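Local atomic coordinates of serine--tRNA ligase, cytoplasmic (PDB entry 3QO8), a protein that catalyses the two-step attachment of serine to tRNA(Ser), first activating serine with ATP to Ser-AMP and then passing it to the acceptor end of the tRNA. Residues L191-Y194 and G195-F198; K82-N85 and E86-I90; G338-S341 and G342-N345; S225-D228 and E229-K233; G286-W290 and G291-V295. One frame throughout, in Å; residues are numbered along the deposited sequence.

Contact 1 (L191-Y194 and G195-F198)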
# COMPACT_ATOMS: atom_id res chain seq x y z
N LEU A 191 -0.68 -6.08 17.11
CA LEU A 191 -0.04 -7.27 16.52
C LEU A 191 1.23 -6.92 15.74
O LEU A 191 2.23 -7.63 15.82
CB LEU A 191 -1.01 -8.04 15.64
CG LEU A 191 -1.99 -8.88 16.47
CD1 LEU A 191 -3.16 -9.28 15.62
CD2 LEU A 191 -1.26 -10.10 17.04
N ILE A 192 1.18 -5.84 14.98
CA ILE A 192 2.35 -5.41 14.23
C ILE A 192 3.53 -5.12 15.19
O ILE A 192 4.65 -5.59 14.99
CB ILE A 192 2.04 -4.15 13.40
CG1 ILE A 192 1.09 -4.50 12.25
CG2 ILE A 192 3.33 -3.54 12.87
CD1 ILE A 192 0.41 -3.27 11.63
N ASN A 193 3.26 -4.34 16.24
CA ASN A 193 4.33 -3.96 17.17
C ASN A 193 4.79 -5.07 18.10
O ASN A 193 5.99 -5.21 18.40
CB ASN A 193 3.92 -2.71 17.96
CG ASN A 193 3.85 -1.49 17.08
OD1 ASN A 193 4.78 -1.22 16.33
ND2 ASN A 193 2.75 -0.76 17.15
N TYR A 194 3.85 -5.87 18.56
CA TYR A 194 4.22 -7.04 19.35
C TYR A 194 5.09 -7.98 18.51
O TYR A 194 6.16 -8.42 18.95
CB TYR A 194 2.98 -7.76 19.92
CG TYR A 194 3.33 -9.05 20.63
CD1 TYR A 194 4.38 -9.10 21.55
CD2 TYR A 194 2.65 -10.23 20.34
CE1 TYR A 194 4.71 -10.27 22.19
CE2 TYR A 194 2.98 -11.42 20.98
CZ TYR A 194 4.01 -11.43 21.91
OH TYR A 194 4.35 -12.60 22.55
N GLY A 195 4.66 -8.25 17.28
CA GLY A 195 5.41 -9.09 16.37
C GLY A 195 6.82 -8.60 16.11
O GLY A 195 7.77 -9.40 16.11
N LEU A 196 6.99 -7.30 15.87
CA LEU A 196 8.32 -6.72 15.68
C LEU A 196 9.17 -6.85 16.94
O LEU A 196 10.34 -7.21 16.88
CB LEU A 196 8.23 -5.24 15.27
CG LEU A 196 7.72 -5.00 13.85
CD1 LEU A 196 7.48 -3.50 13.60
CD2 LEU A 196 8.72 -5.56 12.84
N SER A 197 8.56 -6.56 18.08
CA SER A 197 9.28 -6.60 19.36
C SER A 197 9.69 -8.03 19.66
O SER A 197 10.82 -8.30 20.09
CB SER A 197 8.40 -6.06 20.48
OG SER A 197 9.10 -6.08 21.72
N PHE A 198 8.75 -8.95 19.42
CA PHE A 198 8.95 -10.38 19.64
C PHE A 198 10.15 -10.90 18.84
O PHE A 198 11.03 -11.55 19.38
CB PHE A 198 7.68 -11.14 19.26
CG PHE A 198 7.75 -12.63 19.46
CD1 PHE A 198 7.44 -13.20 20.69
CD2 PHE A 198 8.10 -13.46 18.41
CE1 PHE A 198 7.49 -14.58 20.87
CE2 PHE A 198 8.15 -14.85 18.58
CZ PHE A 198 7.84 -15.41 19.81

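Contact 2 (K82-N85 and E86-I90)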
# COMPACT_ATOMS: atom_id res chain seq x y z
N LYS A 82 33.09 -16.09 -45.50
CA LYS A 82 32.30 -17.30 -45.30
C LYS A 82 32.23 -17.68 -43.82
O LYS A 82 31.15 -17.82 -43.25
CB LYS A 82 32.89 -18.45 -46.12
CG LYS A 82 32.28 -19.82 -45.87
CD LYS A 82 32.95 -20.88 -46.73
CE LYS A 82 32.43 -22.27 -46.43
NZ LYS A 82 32.76 -22.70 -45.04
N LEU A 83 33.40 -17.86 -43.21
CA LEU A 83 33.46 -18.24 -41.80
C LEU A 83 32.74 -17.22 -40.94
O LEU A 83 32.05 -17.58 -39.99
CB LEU A 83 34.92 -18.38 -41.35
CG LEU A 83 35.68 -19.60 -41.86
CD1 LEU A 83 37.17 -19.44 -41.62
CD2 LEU A 83 35.16 -20.87 -41.18
N SER A 84 32.88 -15.95 -41.28
CA SER A 84 32.23 -14.88 -40.53
C SER A 84 30.71 -14.96 -40.63
O SER A 84 30.01 -14.83 -39.63
CB SER A 84 32.72 -13.51 -40.99
OG SER A 84 31.97 -12.51 -40.35
N ASN A 85 30.20 -15.17 -41.84
CA ASN A 85 28.76 -15.33 -42.02
C ASN A 85 28.20 -16.52 -41.25
O ASN A 85 27.11 -16.45 -40.68
CB ASN A 85 28.40 -15.41 -43.50
CG ASN A 85 28.55 -14.07 -44.20
OD1 ASN A 85 28.34 -13.02 -43.59
ND2 ASN A 85 28.92 -14.09 -45.48
N GLU A 86 28.95 -17.62 -41.24
CA GLU A 86 28.55 -18.80 -40.46
C GLU A 86 28.55 -18.49 -38.97
O GLU A 86 27.64 -18.87 -38.24
CB GLU A 86 29.48 -19.97 -40.75
CG GLU A 86 29.32 -20.55 -42.14
CD GLU A 86 30.40 -21.55 -42.48
OE1 GLU A 86 31.24 -21.83 -41.60
OE2 GLU A 86 30.41 -22.05 -43.63
N LYS A 87 29.59 -17.79 -38.52
CA LYS A 87 29.70 -17.41 -37.12
C LYS A 87 28.52 -16.55 -36.68
O LYS A 87 27.96 -16.76 -35.60
CB LYS A 87 31.01 -16.67 -36.86
CG LYS A 87 31.18 -16.17 -35.43
CD LYS A 87 32.46 -15.35 -35.29
CE LYS A 87 32.60 -14.77 -33.90
NZ LYS A 87 33.95 -14.15 -33.71
N LYS A 88 28.14 -15.59 -37.52
CA LYS A 88 26.96 -14.78 -37.23
C LYS A 88 25.75 -15.65 -36.93
O LYS A 88 25.03 -15.43 -35.96
CB LYS A 88 26.64 -13.83 -38.38
CG LYS A 88 27.64 -12.70 -38.52
CD LYS A 88 27.23 -11.73 -39.63
CE LYS A 88 28.35 -10.73 -39.89
NZ LYS A 88 27.98 -9.76 -40.97
N GLU A 89 25.52 -16.64 -37.78
CA GLU A 89 24.38 -17.53 -37.62
C GLU A 89 24.49 -18.33 -36.32
O GLU A 89 23.53 -18.41 -35.55
CB GLU A 89 24.26 -18.46 -38.82
CG GLU A 89 22.94 -19.22 -38.86
CD GLU A 89 21.76 -18.29 -38.72
OE1 GLU A 89 21.86 -17.12 -39.17
OE2 GLU A 89 20.73 -18.71 -38.15
N ILE A 90 25.66 -18.91 -36.08
CA ILE A 90 25.90 -19.68 -34.86
C ILE A 90 25.66 -18.83 -33.62
O ILE A 90 25.04 -19.28 -32.66
CB ILE A 90 27.33 -20.25 -34.84
CG1 ILE A 90 27.52 -21.25 -35.98
CG2 ILE A 90 27.64 -20.91 -33.50
CD1 ILE A 90 28.95 -21.67 -36.19
O HOH W 1 26.87 -10.89 -43.16

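Contact 3 (G338-S341 and G342-N345). With MG (magnesium ion), chain E.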
# COMPACT_ATOMS: atom_id res chain seq x y z
N GLY A 338 2.66 -30.76 7.87
CA GLY A 338 3.62 -30.85 6.79
C GLY A 338 2.88 -30.95 5.47
O GLY A 338 2.24 -31.95 5.18
N ILE A 339 2.99 -29.90 4.66
CA ILE A 339 2.24 -29.80 3.41
C ILE A 339 2.68 -30.83 2.37
O ILE A 339 3.88 -31.01 2.14
CB ILE A 339 2.35 -28.35 2.83
CG1 ILE A 339 1.84 -27.33 3.84
CG2 ILE A 339 1.57 -28.24 1.52
CD1 ILE A 339 0.36 -27.53 4.24
N VAL A 340 1.71 -31.48 1.73
CA VAL A 340 2.01 -32.52 0.73
C VAL A 340 2.74 -31.95 -0.48
O VAL A 340 2.57 -30.77 -0.81
CB VAL A 340 0.73 -33.25 0.24
CG1 VAL A 340 0.10 -34.06 1.38
CG2 VAL A 340 -0.28 -32.25 -0.33
N SER A 341 3.52 -32.79 -1.15
CA SER A 341 4.34 -32.35 -2.28
C SER A 341 3.54 -31.59 -3.35
O SER A 341 4.05 -30.65 -3.94
CB SER A 341 5.07 -33.52 -2.92
OG SER A 341 4.15 -34.56 -3.25
N GLY A 342 2.30 -32.02 -3.59
CA GLY A 342 1.50 -31.46 -4.66
C GLY A 342 1.00 -30.05 -4.41
O GLY A 342 0.44 -29.43 -5.31
N GLU A 343 1.20 -29.56 -3.19
CA GLU A 343 0.76 -28.23 -2.79
C GLU A 343 1.92 -27.27 -2.50
O GLU A 343 1.70 -26.19 -1.95
CB GLU A 343 -0.12 -28.35 -1.55
CG GLU A 343 -1.42 -29.07 -1.80
CD GLU A 343 -2.42 -28.19 -2.52
OE1 GLU A 343 -2.73 -27.11 -1.99
OE2 GLU A 343 -2.89 -28.58 -3.61
N LEU A 344 3.14 -27.66 -2.84
CA LEU A 344 4.29 -26.77 -2.66
C LEU A 344 4.44 -25.85 -3.87
O LEU A 344 4.33 -26.31 -5.00
CB LEU A 344 5.58 -27.58 -2.50
CG LEU A 344 5.67 -28.53 -1.30
CD1 LEU A 344 7.01 -29.26 -1.30
CD2 LEU A 344 5.46 -27.75 -0.01
N ASN A 345 4.69 -24.57 -3.63
CA ASN A 345 5.07 -23.68 -4.73
C ASN A 345 6.47 -24.03 -5.22
O ASN A 345 7.19 -24.77 -4.54
CB ASN A 345 4.95 -22.19 -4.32
CG ASN A 345 6.06 -21.73 -3.39
OD1 ASN A 345 7.15 -22.29 -3.36
ND2 ASN A 345 5.79 -20.66 -2.63
MG MG E . 3.35 -26.71 -7.09
O HOH W 2 3.83 -29.02 -6.25
O HOH W 3 2.76 -24.32 -7.80
O HOH W 4 5.56 -26.75 -8.36
O HOH W 5 2.25 -27.16 -9.21

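Contact 4 (S225-D228 and E229-K233)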
# COMPACT_ATOMS: atom_id res chain seq x y z
N SER A 225 2.69 -18.13 -12.04
CA SER A 225 1.31 -18.20 -11.58
C SER A 225 0.94 -17.01 -10.69
O SER A 225 -0.22 -16.60 -10.64
CB SER A 225 1.04 -19.51 -10.84
OG SER A 225 1.66 -19.51 -9.57
N GLN A 226 1.93 -16.45 -9.99
CA GLN A 226 1.68 -15.29 -9.14
C GLN A 226 1.37 -14.06 -10.00
O GLN A 226 0.50 -13.26 -9.66
CB GLN A 226 2.85 -15.05 -8.18
CG GLN A 226 3.03 -16.20 -7.17
CD GLN A 226 4.22 -16.01 -6.23
OE1 GLN A 226 5.32 -16.52 -6.48
NE2 GLN A 226 4.00 -15.28 -5.14
N PHE A 227 2.06 -13.92 -11.13
CA PHE A 227 1.78 -12.80 -12.02
C PHE A 227 0.38 -12.90 -12.62
O PHE A 227 -0.23 -11.88 -12.95
CB PHE A 227 2.83 -12.72 -13.14
CG PHE A 227 4.16 -12.19 -12.68
CD1 PHE A 227 4.40 -10.82 -12.66
CD2 PHE A 227 5.16 -13.05 -12.27
CE1 PHE A 227 5.62 -10.33 -12.24
CE2 PHE A 227 6.38 -12.56 -11.85
CZ PHE A 227 6.61 -11.19 -11.84
N ASP A 228 -0.13 -14.12 -12.74
CA ASP A 228 -1.42 -14.36 -13.38
C ASP A 228 -2.65 -14.05 -12.52
O ASP A 228 -3.57 -13.38 -12.97
CB ASP A 228 -1.51 -15.81 -13.89
CG ASP A 228 -0.61 -16.05 -15.09
OD1 ASP A 228 -0.40 -15.11 -15.88
OD2 ASP A 228 -0.12 -17.19 -15.25
N GLU A 229 -2.66 -14.53 -11.28
CA GLU A 229 -3.86 -14.38 -10.47
C GLU A 229 -3.61 -13.78 -9.09
O GLU A 229 -4.51 -13.75 -8.25
CB GLU A 229 -4.59 -15.72 -10.33
CG GLU A 229 -3.77 -16.81 -9.66
CD GLU A 229 -4.49 -18.16 -9.67
OE1 GLU A 229 -5.54 -18.27 -10.34
OE2 GLU A 229 -3.99 -19.10 -9.01
N GLU A 230 -2.38 -13.33 -8.84
CA GLU A 230 -2.07 -12.80 -7.52
C GLU A 230 -1.74 -11.30 -7.52
O GLU A 230 -2.29 -10.56 -6.70
CB GLU A 230 -0.93 -13.59 -6.85
CG GLU A 230 -0.80 -13.35 -5.34
CD GLU A 230 0.46 -13.98 -4.73
OE1 GLU A 230 1.53 -13.94 -5.39
OE2 GLU A 230 0.39 -14.50 -3.59
N LEU A 231 -0.88 -10.86 -8.44
CA LEU A 231 -0.26 -9.54 -8.30
C LEU A 231 -1.00 -8.41 -9.00
O LEU A 231 -1.40 -8.53 -10.15
CB LEU A 231 1.19 -9.56 -8.79
CG LEU A 231 2.12 -10.51 -8.05
CD1 LEU A 231 3.51 -10.45 -8.67
CD2 LEU A 231 2.18 -10.15 -6.57
N TYR A 232 -1.16 -7.30 -8.29
CA TYR A 232 -1.73 -6.11 -8.88
C TYR A 232 -0.62 -5.41 -9.62
O TYR A 232 0.48 -5.24 -9.09
CB TYR A 232 -2.24 -5.15 -7.82
CG TYR A 232 -3.52 -5.56 -7.13
CD1 TYR A 232 -4.75 -5.21 -7.66
CD2 TYR A 232 -3.49 -6.27 -5.94
CE1 TYR A 232 -5.93 -5.57 -7.03
CE2 TYR A 232 -4.65 -6.63 -5.30
CZ TYR A 232 -5.87 -6.27 -5.85
OH TYR A 232 -7.03 -6.63 -5.20
N LYS A 233 -0.91 -4.96 -10.83
CA LYS A 233 0.04 -4.14 -11.57
C LYS A 233 -0.20 -2.65 -11.27
O LYS A 233 -1.34 -2.22 -11.09
CB LYS A 233 -0.07 -4.45 -13.07
CG LYS A 233 1.02 -3.83 -13.92
CD LYS A 233 0.88 -4.23 -15.38
CE LYS A 233 1.15 -5.71 -15.58
NZ LYS A 233 0.99 -6.13 -17.01
O HOH W 6 -2.56 -10.72 -11.44

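Contact 5 (G286-W290 and G291-V295). With SSA (5'-O-(N-(L-seryl)-sulfamoyl)adenosine), chain B.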
# COMPACT_ATOMS: atom_id res chain seq x y z
N GLY A 286 -16.08 -15.74 -3.67
CA GLY A 286 -17.09 -16.06 -2.67
C GLY A 286 -16.55 -16.70 -1.40
O GLY A 286 -17.13 -16.51 -0.33
N LYS A 287 -15.47 -17.46 -1.52
CA LYS A 287 -14.91 -18.16 -0.36
C LYS A 287 -14.39 -17.18 0.71
O LYS A 287 -13.58 -16.30 0.42
CB LYS A 287 -13.82 -19.15 -0.77
CG LYS A 287 -12.69 -18.55 -1.57
CD LYS A 287 -11.65 -19.60 -1.93
CE LYS A 287 -11.07 -20.26 -0.68
NZ LYS A 287 -9.99 -21.24 -1.00
N ASP A 288 -14.88 -17.36 1.93
CA ASP A 288 -14.54 -16.47 3.04
C ASP A 288 -15.02 -15.05 2.72
O ASP A 288 -14.25 -14.09 2.75
CB ASP A 288 -13.04 -16.50 3.31
CG ASP A 288 -12.48 -17.92 3.41
OD1 ASP A 288 -13.09 -18.76 4.12
OD2 ASP A 288 -11.44 -18.20 2.76
N ALA A 289 -16.32 -14.95 2.42
CA ALA A 289 -16.91 -13.73 1.86
C ALA A 289 -16.91 -12.53 2.80
O ALA A 289 -16.63 -11.40 2.38
CB ALA A 289 -18.34 -14.02 1.38
N TRP A 290 -17.22 -12.76 4.07
CA TRP A 290 -17.35 -11.66 5.01
C TRP A 290 -16.26 -11.73 6.08
O TRP A 290 -15.78 -12.81 6.44
CB TRP A 290 -18.75 -11.65 5.63
CG TRP A 290 -19.39 -10.28 5.74
CD1 TRP A 290 -20.00 -9.74 6.84
CD2 TRP A 290 -19.48 -9.28 4.70
NE1 TRP A 290 -20.46 -8.48 6.55
CE2 TRP A 290 -20.16 -8.17 5.25
CE3 TRP A 290 -19.06 -9.22 3.37
CZ2 TRP A 290 -20.43 -7.02 4.51
CZ3 TRP A 290 -19.33 -8.07 2.64
CH2 TRP A 290 -20.00 -6.98 3.21
N GLY A 291 -15.87 -10.56 6.57
CA GLY A 291 -14.80 -10.45 7.55
C GLY A 291 -13.48 -10.07 6.91
O GLY A 291 -13.41 -9.79 5.71
N ILE A 292 -12.42 -10.06 7.72
CA ILE A 292 -11.09 -9.66 7.25
C ILE A 292 -10.16 -10.88 7.26
O ILE A 292 -8.95 -10.75 7.44
CB ILE A 292 -10.49 -8.53 8.11
CG1 ILE A 292 -10.48 -8.91 9.59
CG2 ILE A 292 -11.27 -7.24 7.89
CD1 ILE A 292 -9.79 -7.89 10.48
N PHE A 293 -10.75 -12.05 7.07
CA PHE A 293 -10.00 -13.30 7.06
C PHE A 293 -9.28 -13.46 5.74
O PHE A 293 -8.12 -13.84 5.71
CB PHE A 293 -10.93 -14.51 7.31
CG PHE A 293 -10.21 -15.84 7.26
CD1 PHE A 293 -9.70 -16.41 8.42
CD2 PHE A 293 -10.01 -16.49 6.06
CE1 PHE A 293 -9.03 -17.62 8.38
CE2 PHE A 293 -9.34 -17.71 6.01
CZ PHE A 293 -8.85 -18.27 7.18
N ARG A 294 -9.98 -13.19 4.65
CA ARG A 294 -9.39 -13.28 3.33
C ARG A 294 -9.73 -12.01 2.58
O ARG A 294 -10.87 -11.82 2.15
CB ARG A 294 -9.94 -14.48 2.53
CG ARG A 294 -9.31 -14.57 1.15
CD ARG A 294 -9.83 -15.75 0.32
NE ARG A 294 -9.49 -17.02 0.94
CZ ARG A 294 -8.28 -17.57 0.89
NH1 ARG A 294 -7.29 -16.97 0.25
NH2 ARG A 294 -8.07 -18.74 1.50
N VAL A 295 -8.73 -11.13 2.44
CA VAL A 295 -8.96 -9.80 1.87
C VAL A 295 -7.92 -9.50 0.80
O VAL A 295 -7.03 -10.30 0.56
CB VAL A 295 -8.90 -8.72 2.97
CG1 VAL A 295 -10.15 -8.79 3.86
CG2 VAL A 295 -7.62 -8.88 3.80
N10 SSA B . 5.98 -15.16 2.56
CA SSA B . 5.19 -16.34 2.86
CB SSA B . 5.21 -16.61 4.37
OG SSA B . 4.46 -15.61 5.07
C9 SSA B . 3.77 -16.16 2.39
O9 SSA B . 3.38 -15.09 1.94
N8 SSA B . 2.98 -17.22 2.51
S1 SSA B . 1.38 -17.13 2.35
O1S SSA B . 0.96 -16.89 1.01
O2S SSA B . 0.82 -18.36 2.83
O5' SSA B . 0.84 -16.02 3.27
C5' SSA B . 1.17 -15.97 4.64
C4' SSA B . -0.10 -15.74 5.47
O4' SSA B . -0.78 -14.53 5.13
C3' SSA B . -1.15 -16.82 5.28
O3' SSA B . -0.79 -17.99 6.04
C2' SSA B . -2.39 -16.11 5.80
O2' SSA B . -2.40 -16.12 7.24
C1' SSA B . -2.18 -14.66 5.35
N9 SSA B . -2.91 -14.42 4.08
C8 SSA B . -2.62 -14.93 2.87
N7 SSA B . -3.53 -14.47 1.99
C5 SSA B . -4.38 -13.67 2.66
C6 SSA B . -5.47 -12.92 2.28
N6 SSA B . -5.87 -12.94 0.99
N1 SSA B . -6.13 -12.19 3.21
C2 SSA B . -5.73 -12.18 4.48
N3 SSA B . -4.66 -12.89 4.88
C4 SSA B . -3.98 -13.64 3.98
O HOH W 7 -12.79 -12.67 4.94
O HOH W 8 -13.64 -10.25 2.92

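Contact 1 (L191-Y194 and G195-F198)
The shortest polar bond here joins F198 N to Y194 O, at 2.7 Å. It is one of four successive i to i+4 backbone bonds of an alpha helix. In the other three, G195 N donates to L191 O, L196 N to I192 O and S197 N to N193 O. The same spacing brings the rings of Y194 and F198 together. Both have CG opposite the backbone N (chi1 174° and -179°), which places them on one flank of the helix. The pair is an offset edge-to-face stack. The edge of F198 turns toward the face of Y194, with the ring centroids 5.8 Å apart. The closest approach is at the phenol end, where F198 CD1 lies 3.7 Å from Y194 OH. That hydroxyl is hydrogen-bonded to S329 OG, which helps to fix the ring. Apolar branches meet on another flank, L196 CD1 lying 4.2 Å from I192 CG2. L196 CG also rests on I192 O, 3.3 Å away. N193 OD1 forms a hydrogen bond with Q189 NE2 of the second subunit, so this helix takes part in the dimer interface. Within its own subunit, helix 183-200 sets both aromatic rings against F326 of helix 312-329, L191 against helix 408-419, and I192 and L196 against I301 of strand 297-307.

Contact 2 (K82-N85 and E86-I90)
K82 and E86 meet through a salt bridge one helical turn apart, K82 NZ lying 2.8 Å from E86 OE2. The lysine chain runs straight as far as CE and then bends (chi4 -64°), which turns its ammonium group back to the glutamate. It reaches OE2 on the syn side, 28° out of the carboxylate plane. E86 OE1 has a different partner, H52 NE2 on helix 30-65. The glutamate thus links its own helix to the neighbouring one. The tightly packed flank is the one that faces helix 30-65. There L83 and K87 both lie on L56, and I90 packs on D48 and H52. K87 NZ is hydrogen-bonded to N53 OD1. The two long helices, 30-65 and 74-107, form the antiparallel coiled-coil arm of the N-terminal extension, which is involved in tRNA binding. The solvent side is looser. N85 and K88 lie side by side and point the same way, but N85 OD1 and K88 NZ remain 4.2 Å apart. A water joins them, donating to N85 OD1 at 2.6 Å and accepting from K88 NZ at 2.7 Å. Along the helix the backbone bonds are regular, K87 N reaching L83 O at 2.9 Å, although E89 N to N85 O is long and weak at 3.3 Å. With a lysine on one carboxylate oxygen and a histidine on the other, E86 is probably ionised, while the exposed lysine-asparagine pair relies on solvent rather than on a direct bond.

Contact 3 (G338-S341 and G342-N345)
V340 and E343 are joined by the main backbone hydrogen bond of this turn, E343 N to V340 O at 3.0 Å. The donor sits above the carbonyl plane, 45° out of it and off the lone-pair directions. A second bond of the same i to i+3 kind, L344 N to S341 O, is weak at 3.3 Å. The two make a short 3-10 turn. Apolar contacts accompany these bonds. I339 CG2 presses on E343 CB at 3.5 Å and comes within 4.2 Å of L344 CD2. V340 CG2 runs beside E343 CG, 3.7 Å away, and the two side chains point the same way. E343 then bends at chi2 (-77°), and its carboxylate leads away from the turn. The turn belongs to the connection between the antiparallel strands 334-338 and 350-358 of the class II catalytic core. I339 and L344 pack on K351 at the start of the second strand. Polar side-chain contacts also hold the turn. S341 OG is hydrogen-bonded to K24 O of helix 15-25 and to S119 N in another loop; N345 OD1 bonds to A348 N further along its own loop. Metal bonding uses the backbone. L344 O binds a magnesium ion at 2.3 Å, and four waters are also ligands. One of these waters donates to S341 O at 2.8 Å, so this carbonyl acts in the second shell of the metal. This ion is distinct from the magnesium held by E366 and S369.

Contact 4 (S225-D228 and E229-K233)
The F227 ring has the methyl CD1 of L231 over one face, a CH-pi contact with the carbon 4.2 Å from the ring centroid. The methyl lies 16° off the ring normal and is offset toward the rim. The ring of Y242 also meets F227, edge-to-face. The second pair of flat groups is the amide of Q226 and the carboxylate of E230, whose planes are 55° apart. This is the C-terminal end of helix 224-229, where the chain leaves the helix and runs toward strand 233-236. Q226 and E230 lie side by side and point the same way. Q226 NE2 donates to E230 OE1 at 2.8 Å. The acceptor lies close to the amide plane and uses its syn lone pair. E230 CG stands opposite the backbone N (chi1 -164°), which turns the carboxylate back along the glutamine chain. Q226 OE1 is hydrogen-bonded to Q223 N, so both ends of the amide are held. E230 OE2 makes a long, weak ion pair with R279, which is hydrogen-bonded to the bound seryl-sulfamoyl adenosine. The E230 side chain is itself about 5 Å from that ligand at the nearest atoms. The contact therefore borders the active site. Beyond L231, K233 joins an antiparallel ladder with a strand of the second subunit. At the helix end one carbonyl serves two donors: Q226 O accepts from E230 N and from L231 N, each 3.0 Å away, and L231 CG rests 3.6 Å from the same oxygen.

Contact 5 (G286-W290 and G291-V295)
R294 touches D288 from its first side-chain carbon, CB lying 3.8 Å from D288 CB. CG comes next and passes the adenine amino group, 3.8 Å from N6 of the bound seryl-sulfamoyl adenosine. CD lies at the same distance, 3.8 Å, from K287 O. A bend at chi3 (-63°) then turns the guanidinium toward the aspartate. NE donates to D288 OD2 at 2.9 Å in a nearly straight salt bridge. The oxygen uses its anti lone pair and lies at the edge of the guanidinium, whose plane is nearly coplanar with the carboxylate. NH1 has a second acidic partner, E281 OE2. NH2 lies 4.0 Å from K287 NZ, though that lysine is poorly ordered. Two carboxylates thus fix the guanidinium. D288 also lies against the ring of F293, its CG 3.9 Å from CD2. R410 makes a cation-pi contact with the same ring. A water accepts from R294 N and lies near D288 O and G291 O, bridging the inside of the loop. V295, the next residue, reads the adenine with its backbone: V295 N donates to N1 at 2.9 Å, and N6 donates to V295 O. A loop between the antiparallel strands 269-278 and 297-307 that recognises the adenine in this way is characteristic of motif 2 of class II aminoacyl-tRNA synthetases.

Contacts 1 and 3 are mostly buried, whereas contacts 2, 4 and 5 lie at the surface. Contact 2 stands apart on the N-terminal arm, its centre about 63 Å from that of contact 1. Both are helical, but contact 1 relies on an aromatic pair and contact 2 on charges and water. Contacts 3, 4 and 5 are turns and loops of the catalytic part, with centres about 19 to 23 Å apart. Contact 3 binds magnesium through a carbonyl, contact 5 binds adenine through its backbone, and contact 4, with an amide-carboxylate pair, borders the active site that holds the adenine of contact 5. Contacts 1 and 4 both touch the second subunit.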